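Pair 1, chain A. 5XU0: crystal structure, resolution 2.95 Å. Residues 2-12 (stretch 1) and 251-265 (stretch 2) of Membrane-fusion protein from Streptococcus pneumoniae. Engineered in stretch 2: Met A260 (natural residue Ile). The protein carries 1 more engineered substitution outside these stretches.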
# COMPACT_ATOMS: atom_id res chain seq x y z
N SER A 2 -48.01 23.56 8.56
CA SER A 2 -46.91 23.20 7.68
C SER A 2 -45.69 22.74 8.48
O SER A 2 -45.77 22.59 9.70
CB SER A 2 -46.54 24.37 6.76
OG SER A 2 -46.07 25.48 7.51
N VAL A 3 -44.57 22.53 7.80
CA VAL A 3 -43.36 21.99 8.41
C VAL A 3 -42.17 22.77 7.87
O VAL A 3 -42.04 22.96 6.66
CB VAL A 3 -43.19 20.49 8.13
CG1 VAL A 3 -41.74 20.07 8.31
CG2 VAL A 3 -44.11 19.66 9.02
N LEU A 4 -41.29 23.24 8.76
CA LEU A 4 -40.12 24.00 8.37
C LEU A 4 -38.86 23.16 8.52
O LEU A 4 -38.71 22.40 9.48
CB LEU A 4 -39.96 25.28 9.18
CG LEU A 4 -41.16 26.20 9.15
CD1 LEU A 4 -41.84 26.02 10.46
CD2 LEU A 4 -40.74 27.64 8.94
N LEU A 5 -37.95 23.33 7.56
CA LEU A 5 -36.71 22.59 7.51
C LEU A 5 -35.59 23.54 7.09
O LEU A 5 -35.83 24.53 6.40
CB LEU A 5 -36.80 21.41 6.53
CG LEU A 5 -37.96 20.45 6.81
CD1 LEU A 5 -38.23 19.53 5.64
CD2 LEU A 5 -37.68 19.66 8.08
N SER A 6 -34.38 23.23 7.52
CA SER A 6 -33.19 23.89 7.01
C SER A 6 -32.54 23.01 5.95
O SER A 6 -32.85 21.83 5.81
CB SER A 6 -32.20 24.18 8.14
OG SER A 6 -32.47 25.44 8.73
N GLY A 7 -31.64 23.61 5.18
CA GLY A 7 -30.96 22.87 4.14
C GLY A 7 -29.98 23.78 3.43
O GLY A 7 -30.00 25.01 3.58
N THR A 8 -29.12 23.16 2.63
CA THR A 8 -28.13 23.90 1.86
C THR A 8 -28.33 23.65 0.37
O THR A 8 -28.81 22.59 -0.05
CB THR A 8 -26.70 23.52 2.27
OG1 THR A 8 -26.51 22.11 2.14
CG2 THR A 8 -26.44 23.93 3.71
N VAL A 9 -27.97 24.67 -0.41
CA VAL A 9 -28.04 24.58 -1.87
C VAL A 9 -26.87 23.74 -2.35
O VAL A 9 -25.71 24.15 -2.24
CB VAL A 9 -28.03 25.97 -2.52
CG1 VAL A 9 -28.33 25.86 -4.01
CG2 VAL A 9 -29.04 26.87 -1.84
N THR A 10 -27.17 22.55 -2.85
CA THR A 10 -26.16 21.67 -3.41
C THR A 10 -26.47 21.42 -4.87
O THR A 10 -27.60 21.60 -5.34
CB THR A 10 -26.11 20.34 -2.65
OG1 THR A 10 -27.03 19.42 -3.24
CG2 THR A 10 -26.47 20.54 -1.19
N ALA A 11 -25.46 20.99 -5.60
CA ALA A 11 -25.68 20.60 -6.98
C ALA A 11 -26.10 19.14 -7.04
O ALA A 11 -25.96 18.38 -6.08
CB ALA A 11 -24.42 20.82 -7.81
N LYS A 12 -26.65 18.76 -8.19
CA LYS A 12 -27.13 17.41 -8.40
C LYS A 12 -26.07 16.52 -9.04
O LYS A 12 -25.82 15.41 -8.57
CB LYS A 12 -28.39 17.44 -9.28
CG LYS A 12 -28.87 16.08 -9.73
CD LYS A 12 -30.23 16.18 -10.39
CE LYS A 12 -30.87 14.81 -10.53
NZ LYS A 12 -32.26 14.91 -11.05
N ASP A 251 -30.12 34.48 -9.04
CA ASP A 251 -28.73 34.49 -8.62
C ASP A 251 -28.57 33.63 -7.36
O ASP A 251 -27.90 34.02 -6.40
CB ASP A 251 -28.24 35.92 -8.39
CG ASP A 251 -28.51 36.82 -9.58
OD1 ASP A 251 -27.98 36.53 -10.68
OD2 ASP A 251 -29.25 37.81 -9.42
N LEU A 252 -29.22 32.47 -7.38
CA LEU A 252 -29.14 31.48 -6.31
C LEU A 252 -27.97 30.55 -6.60
O LEU A 252 -28.01 29.78 -7.58
CB LEU A 252 -30.44 30.70 -6.21
CG LEU A 252 -30.55 29.59 -5.15
CD1 LEU A 252 -30.75 30.18 -3.75
CD2 LEU A 252 -31.67 28.62 -5.51
N LYS A 253 -26.93 30.60 -5.77
CA LYS A 253 -25.71 29.85 -6.00
C LYS A 253 -25.49 28.83 -4.89
O LYS A 253 -25.93 29.02 -3.75
CB LYS A 253 -24.51 30.80 -6.11
CG LYS A 253 -24.83 32.08 -6.86
CD LYS A 253 -24.07 32.14 -8.18
CE LYS A 253 -23.80 33.57 -8.63
NZ LYS A 253 -22.76 33.65 -9.69
N GLN A 254 -24.81 27.73 -5.25
CA GLN A 254 -24.67 26.58 -4.36
C GLN A 254 -24.03 26.98 -3.04
O GLN A 254 -23.29 27.97 -2.94
CB GLN A 254 -23.83 25.50 -5.03
CG GLN A 254 -23.94 25.47 -6.54
CD GLN A 254 -23.19 24.30 -7.16
OE1 GLN A 254 -22.83 23.35 -6.47
NE2 GLN A 254 -22.94 24.38 -8.46
N GLY A 255 -24.30 26.19 -2.00
CA GLY A 255 -23.80 26.44 -0.67
C GLY A 255 -24.62 27.41 0.15
O GLY A 255 -24.37 27.52 1.36
N PHE A 256 -25.59 28.09 -0.45
CA PHE A 256 -26.40 29.06 0.28
C PHE A 256 -27.20 28.38 1.38
O PHE A 256 -27.84 27.35 1.15
CB PHE A 256 -27.34 29.79 -0.68
CG PHE A 256 -26.73 30.99 -1.34
CD1 PHE A 256 -25.55 31.53 -0.88
CD2 PHE A 256 -27.37 31.60 -2.41
CE1 PHE A 256 -24.99 32.65 -1.48
CE2 PHE A 256 -26.82 32.72 -3.02
CZ PHE A 256 -25.63 33.24 -2.55
N SER A 257 -27.16 28.96 2.58
CA SER A 257 -28.06 28.51 3.64
C SER A 257 -29.48 28.97 3.33
O SER A 257 -29.70 30.06 2.81
CB SER A 257 -27.60 29.04 4.99
OG SER A 257 -27.93 28.12 6.02
N VAL A 258 -30.45 28.12 3.66
CA VAL A 258 -31.80 28.26 3.14
C VAL A 258 -32.79 27.84 4.23
O VAL A 258 -32.54 26.88 4.97
CB VAL A 258 -31.97 27.44 1.84
CG1 VAL A 258 -33.40 26.98 1.65
CG2 VAL A 258 -31.50 28.25 0.64
N ASN A 259 -33.90 28.57 4.32
CA ASN A 259 -34.96 28.28 5.28
C ASN A 259 -36.24 27.96 4.51
O ASN A 259 -36.61 28.69 3.59
CB ASN A 259 -35.18 29.45 6.22
CG ASN A 259 -33.90 29.91 6.88
OD1 ASN A 259 -33.41 29.27 7.81
ND2 ASN A 259 -33.33 31.00 6.37
N MSE A 260 -36.90 26.87 4.89
CA MSE A 260 -37.96 26.31 4.06
C MSE A 260 -39.26 26.01 4.80
O MSE A 260 -39.26 25.71 5.99
CB MSE A 260 -37.47 25.02 3.41
CG MSE A 260 -35.96 24.93 3.26
SE MSE A 260 -35.48 23.78 1.80
CE MSE A 260 -36.41 22.18 2.41
N GLU A 261 -40.37 26.09 4.07
CA GLU A 261 -41.69 25.74 4.57
C GLU A 261 -42.30 24.69 3.64
O GLU A 261 -42.44 24.94 2.44
CB GLU A 261 -42.59 26.97 4.65
CG GLU A 261 -43.86 26.77 5.46
CD GLU A 261 -44.70 28.02 5.55
OE1 GLU A 261 -44.15 29.12 5.28
OE2 GLU A 261 -45.90 27.92 5.88
N VAL A 262 -42.64 23.53 4.19
CA VAL A 262 -43.27 22.46 3.42
C VAL A 262 -44.77 22.57 3.59
O VAL A 262 -45.30 22.45 4.70
CB VAL A 262 -42.78 21.07 3.86
CG1 VAL A 262 -43.39 20.02 2.94
CG2 VAL A 262 -41.27 21.01 3.83
N LYS A 263 -45.47 22.77 2.47
CA LYS A 263 -46.91 22.97 2.51
C LYS A 263 -47.63 21.68 2.88
O LYS A 263 -47.36 20.62 2.31
CB LYS A 263 -47.40 23.47 1.15
CG LYS A 263 -48.87 23.82 1.11
CD LYS A 263 -49.24 24.80 2.22
CE LYS A 263 -50.64 25.34 1.98
NZ LYS A 263 -51.24 25.92 3.21
N SER A 264 -48.55 21.78 3.84
CA SER A 264 -49.43 20.66 4.16
C SER A 264 -50.37 20.38 2.99
O SER A 264 -50.40 21.11 1.99
CB SER A 264 -50.22 20.96 5.43
OG SER A 264 -50.57 22.33 5.51
N LYS A 265 -51.14 19.31 3.11
CA LYS A 265 -52.05 18.90 2.05
C LYS A 265 -53.46 18.84 2.60
O LYS A 265 -53.71 18.20 3.63
CB LYS A 265 -51.60 17.55 1.45
CG LYS A 265 -52.45 16.90 0.31
CD LYS A 265 -53.44 17.78 -0.47
CE LYS A 265 -52.86 19.05 -1.07
NZ LYS A 265 -53.96 19.89 -1.64

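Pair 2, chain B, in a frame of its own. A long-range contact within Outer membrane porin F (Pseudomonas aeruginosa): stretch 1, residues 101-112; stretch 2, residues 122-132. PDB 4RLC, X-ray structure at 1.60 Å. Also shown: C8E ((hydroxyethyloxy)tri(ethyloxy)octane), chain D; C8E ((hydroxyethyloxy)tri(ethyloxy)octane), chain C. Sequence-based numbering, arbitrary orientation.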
# COMPACT_ATOMS: atom_id res chain seq x y z
N PRO B 101 -9.93 -11.40 -1.84
CA PRO B 101 -10.10 -10.12 -1.20
C PRO B 101 -9.23 -10.00 0.04
O PRO B 101 -8.89 -11.04 0.64
CB PRO B 101 -11.59 -10.14 -0.82
CG PRO B 101 -12.22 -11.30 -1.57
CD PRO B 101 -11.07 -12.28 -1.70
N TYR B 102 -8.96 -8.77 0.49
CA TYR B 102 -8.20 -8.57 1.69
C TYR B 102 -8.60 -7.34 2.47
O TYR B 102 -9.21 -6.40 1.97
CB TYR B 102 -6.67 -8.49 1.32
CG TYR B 102 -6.28 -7.20 0.60
CD1 TYR B 102 -6.02 -6.04 1.31
CD2 TYR B 102 -6.22 -7.12 -0.83
CE1 TYR B 102 -5.74 -4.85 0.65
CE2 TYR B 102 -5.92 -5.93 -1.46
CZ TYR B 102 -5.66 -4.82 -0.73
OH TYR B 102 -5.43 -3.63 -1.33
N VAL B 103 -8.21 -7.36 3.73
CA VAL B 103 -8.23 -6.19 4.60
C VAL B 103 -6.83 -5.99 5.22
O VAL B 103 -6.07 -6.90 5.34
CB VAL B 103 -9.30 -6.31 5.70
CG1 VAL B 103 -10.68 -6.36 5.09
CG2 VAL B 103 -9.09 -7.52 6.60
N SER B 104 -6.48 -4.74 5.52
CA SER B 104 -5.17 -4.42 5.99
C SER B 104 -5.19 -3.25 6.95
O SER B 104 -6.15 -2.47 7.01
CB SER B 104 -4.20 -4.07 4.86
OG SER B 104 -4.60 -2.95 4.23
N ALA B 105 -4.16 -3.25 7.79
CA ALA B 105 -3.93 -2.15 8.74
C ALA B 105 -2.44 -2.01 8.99
O ALA B 105 -1.72 -2.96 8.92
CB ALA B 105 -4.65 -2.40 10.07
N GLY B 106 -2.00 -0.80 9.29
CA GLY B 106 -0.55 -0.60 9.44
C GLY B 106 -0.25 0.82 9.86
O GLY B 106 -1.13 1.61 10.24
N LEU B 107 1.03 1.13 9.86
CA LEU B 107 1.51 2.41 10.21
C LEU B 107 2.40 2.93 9.07
O LEU B 107 3.09 2.14 8.40
CB LEU B 107 2.40 2.26 11.43
CG LEU B 107 1.69 1.96 12.76
CD1 LEU B 107 2.77 1.75 13.82
CD2 LEU B 107 0.74 3.07 13.14
N ALA B 108 2.37 4.24 8.88
CA ALA B 108 3.09 4.88 7.82
C ALA B 108 3.82 6.10 8.31
O ALA B 108 3.44 6.74 9.30
CB ALA B 108 2.16 5.28 6.63
N HIS B 109 4.89 6.43 7.62
CA HIS B 109 5.61 7.64 7.87
C HIS B 109 5.69 8.43 6.57
O HIS B 109 6.11 7.89 5.50
CB HIS B 109 7.03 7.29 8.40
CG HIS B 109 7.86 8.47 8.75
ND1 HIS B 109 7.80 9.10 9.97
CD2 HIS B 109 8.76 9.17 8.01
CE1 HIS B 109 8.64 10.13 9.98
NE2 HIS B 109 9.23 10.19 8.79
N GLN B 110 5.25 9.69 6.62
CA GLN B 110 5.18 10.53 5.45
C GLN B 110 6.21 11.64 5.59
O GLN B 110 6.40 12.21 6.70
CB GLN B 110 3.72 11.08 5.39
CG GLN B 110 3.39 11.95 4.21
CD GLN B 110 1.98 12.53 4.30
OE1 GLN B 110 1.07 12.12 3.60
NE2 GLN B 110 1.82 13.45 5.17
N ASN B 111 6.93 11.93 4.52
CA ASN B 111 7.86 13.06 4.49
C ASN B 111 7.45 13.91 3.33
O ASN B 111 7.44 13.43 2.18
CB ASN B 111 9.31 12.64 4.22
CG ASN B 111 9.91 11.80 5.28
OD1 ASN B 111 10.17 12.26 6.38
ND2 ASN B 111 10.18 10.58 4.95
N ILE B 112 7.11 15.16 3.60
CA ILE B 112 6.60 16.06 2.56
C ILE B 112 7.41 17.36 2.58
O ILE B 112 7.70 17.90 3.64
CB ILE B 112 5.10 16.36 2.80
CG1 ILE B 112 4.26 15.21 2.24
CG2 ILE B 112 4.69 17.64 2.12
CD1 ILE B 112 2.82 15.26 2.71
N ARG B 122 9.07 21.59 5.35
CA ARG B 122 9.21 20.17 5.32
C ARG B 122 8.53 19.63 6.54
O ARG B 122 8.65 20.19 7.62
CB ARG B 122 10.70 19.81 5.39
CG ARG B 122 11.03 18.32 5.38
CD ARG B 122 10.88 17.72 3.98
NE ARG B 122 11.53 16.42 3.74
CZ ARG B 122 11.23 15.57 2.74
NH1 ARG B 122 10.26 15.81 1.86
NH2 ARG B 122 11.91 14.43 2.61
N GLN B 123 7.91 18.48 6.38
CA GLN B 123 7.13 17.95 7.47
C GLN B 123 7.26 16.45 7.43
O GLN B 123 7.33 15.86 6.37
CB GLN B 123 5.70 18.46 7.38
CG GLN B 123 4.61 17.54 6.88
CD GLN B 123 3.31 17.72 7.66
OE1 GLN B 123 3.20 18.62 8.50
NE2 GLN B 123 2.33 16.85 7.40
N GLN B 124 7.35 15.85 8.60
CA GLN B 124 7.40 14.41 8.72
C GLN B 124 6.25 14.05 9.62
O GLN B 124 6.10 14.69 10.68
CB GLN B 124 8.64 14.02 9.45
CG GLN B 124 9.90 14.11 8.65
CD GLN B 124 11.09 13.66 9.43
OE1 GLN B 124 11.00 12.79 10.30
NE2 GLN B 124 12.25 14.25 9.13
N MET B 125 5.52 12.98 9.32
CA MET B 125 4.36 12.66 10.13
C MET B 125 4.16 11.14 10.18
O MET B 125 4.44 10.47 9.18
CB MET B 125 3.20 13.34 9.49
CG MET B 125 1.90 13.15 10.15
SD MET B 125 0.56 13.95 9.22
CE MET B 125 -0.57 14.06 10.60
N THR B 126 3.71 10.62 11.30
CA THR B 126 3.33 9.18 11.41
C THR B 126 1.82 9.08 11.33
O THR B 126 1.15 9.87 11.95
CB THR B 126 3.85 8.60 12.74
OG1 THR B 126 5.27 8.68 12.74
CG2 THR B 126 3.40 7.14 12.92
N MET B 127 1.27 8.11 10.57
CA MET B 127 -0.19 8.00 10.41
C MET B 127 -0.56 6.51 10.51
O MET B 127 0.30 5.63 10.42
CB MET B 127 -0.58 8.56 9.06
CG MET B 127 -0.21 10.02 8.89
SD MET B 127 -0.60 10.52 7.21
CE MET B 127 -0.03 9.11 6.28
N ALA B 128 -1.82 6.24 10.81
CA ALA B 128 -2.33 4.89 10.85
C ALA B 128 -3.00 4.64 9.54
O ALA B 128 -3.65 5.56 8.98
CB ALA B 128 -3.35 4.75 11.96
N ASN B 129 -2.95 3.40 9.08
CA ASN B 129 -3.52 3.00 7.79
C ASN B 129 -4.57 1.97 7.98
O ASN B 129 -4.38 1.09 8.76
CB ASN B 129 -2.50 2.29 6.88
CG ASN B 129 -1.33 3.12 6.58
OD1 ASN B 129 -1.43 4.35 6.55
ND2 ASN B 129 -0.19 2.47 6.35
N ILE B 130 -5.70 2.07 7.25
CA ILE B 130 -6.56 0.94 7.16
C ILE B 130 -6.90 0.80 5.67
O ILE B 130 -6.95 1.79 4.93
CB ILE B 130 -7.83 1.16 8.05
CG1 ILE B 130 -8.74 -0.05 7.99
CG2 ILE B 130 -8.59 2.40 7.63
CD1 ILE B 130 -9.33 -0.39 9.32
N GLY B 131 -7.15 -0.42 5.24
CA GLY B 131 -7.50 -0.63 3.86
C GLY B 131 -8.20 -1.90 3.57
O GLY B 131 -8.28 -2.83 4.40
N ALA B 132 -8.68 -1.98 2.34
CA ALA B 132 -9.27 -3.20 1.85
C ALA B 132 -9.09 -3.25 0.31
O ALA B 132 -8.91 -2.24 -0.39
CB ALA B 132 -10.80 -3.25 2.17
C1 C8E D . 12.76 -4.24 7.64
C2 C8E D . 12.17 -3.03 8.35
C3 C8E D . 13.10 -1.82 8.28
C4 C8E D . 12.75 -0.89 7.13
C5 C8E D . 12.21 0.46 7.62
C6 C8E D . 10.78 0.36 8.15
C7 C8E D . 10.34 1.63 8.88
C8 C8E D . 9.17 2.33 8.20
O9 C8E D . 7.93 1.86 8.71
C10 C8E D . 6.86 2.82 8.71
C11 C8E D . 6.32 3.13 10.10
O12 C8E D . 6.95 4.27 10.65
C13 C8E D . 6.21 4.96 11.65
C14 C8E D . 7.07 6.07 12.28
C1 C8E C . -12.15 -1.63 -4.57
C2 C8E C . -12.50 -2.97 -3.96
C3 C8E C . -12.80 -2.97 -2.47
C4 C8E C . -12.96 -4.40 -2.00
C5 C8E C . -13.46 -4.66 -0.60
C6 C8E C . -13.33 -6.15 -0.28
C7 C8E C . -13.17 -6.51 1.20
C8 C8E C . -13.13 -8.04 1.36
O9 C8E C . -13.36 -8.51 2.70
C10 C8E C . -14.11 -9.72 2.95
C11 C8E C . -14.23 -10.82 1.89
O12 C8E C . -15.15 -11.73 2.48
C13 C8E C . -15.30 -13.07 2.02
C14 C8E C . -15.57 -13.17 0.54
O15 C8E C . -14.25 -13.40 0.01

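Both pairs are two-stranded antiparallel ladders, and 14 central residues superpose with an RMSD of 0.7 Å over N, CA and C. The N-to-C directions of the strands make an angle of 151° in pair 1 and 178° in pair 2, and the axes approach to 4.6 and 4.5 Å. The hydrogen-bonded rungs match: Val A3–Val A262 with Ser B104–Gly B131, Leu A5–Met A260 with Gly B106–Asn B129, and Gly A7–Val A258 with Ala B108–Met B127. Pair 2 is the more regular. Both bonds of its Ala B108–Met B127 rung are 2.9 Å (Ala B108 N to Met B127 O, Met B127 N to Ala B108 O), whereas those of the matching rung in pair 1 are weak, at 3.4 Å from Gly A7 N to Val A258 O and 3.1 Å from Val A258 N to Gly A7 O.

The side chains of these rungs share one face of each sheet, buried for the most part, and fill it differently. At the first rung, Val A3 and Val A262 meet through their CB atoms at 4.3 Å; in pair 2 the small Ser B104 stands opposite a glycine, and a CB on Gly B131 would lie only 3.1 Å from Ser B104 OG. At the second, Leu A5 lies beside the engineered selenomethionine Met A260, with Leu A5 CB 4.2 Å from Met A260 CE, and also reaches diagonally to Val A262, with Leu A5 CD1 3.8 Å from Val A262 CG2. Pair 2 replaces this apolar cluster with Gly B106 and Asn B129, whose ND2 comes within 3.7 Å of Ala B108 CB and is hydrogen-bonded elsewhere in the structure.

The third rung reverses the placing of glycine. Gly A7 leaves its side of the rung without a side chain, and an ideal CB there would be 4.1 Å from Met A260 SE; in pair 2 the matching Ala B108 supplies a methyl group, 4.4 Å from Met B127 CE. At the next position, Val A9 matches Gln B110. The valine packs its CG2 against Phe A256 CB at 3.6 Å and Val A258 CG2 at 3.8 Å, while the longer glutamine places OE1 4.2 Å from Met B127 CE. Its backbone N bonds Met B125 O at 2.8 Å, as Val A9 N bonds the matching Phe A256 O at 3.1 Å. Here pair 1 leaves the regular ladder: Val A9 O accepts a very short bond of 2.5 Å from Gly A255 N, within a type II turn, whereas Gln B110 O accepts from Met B125 N at 2.9 Å and the ladder continues.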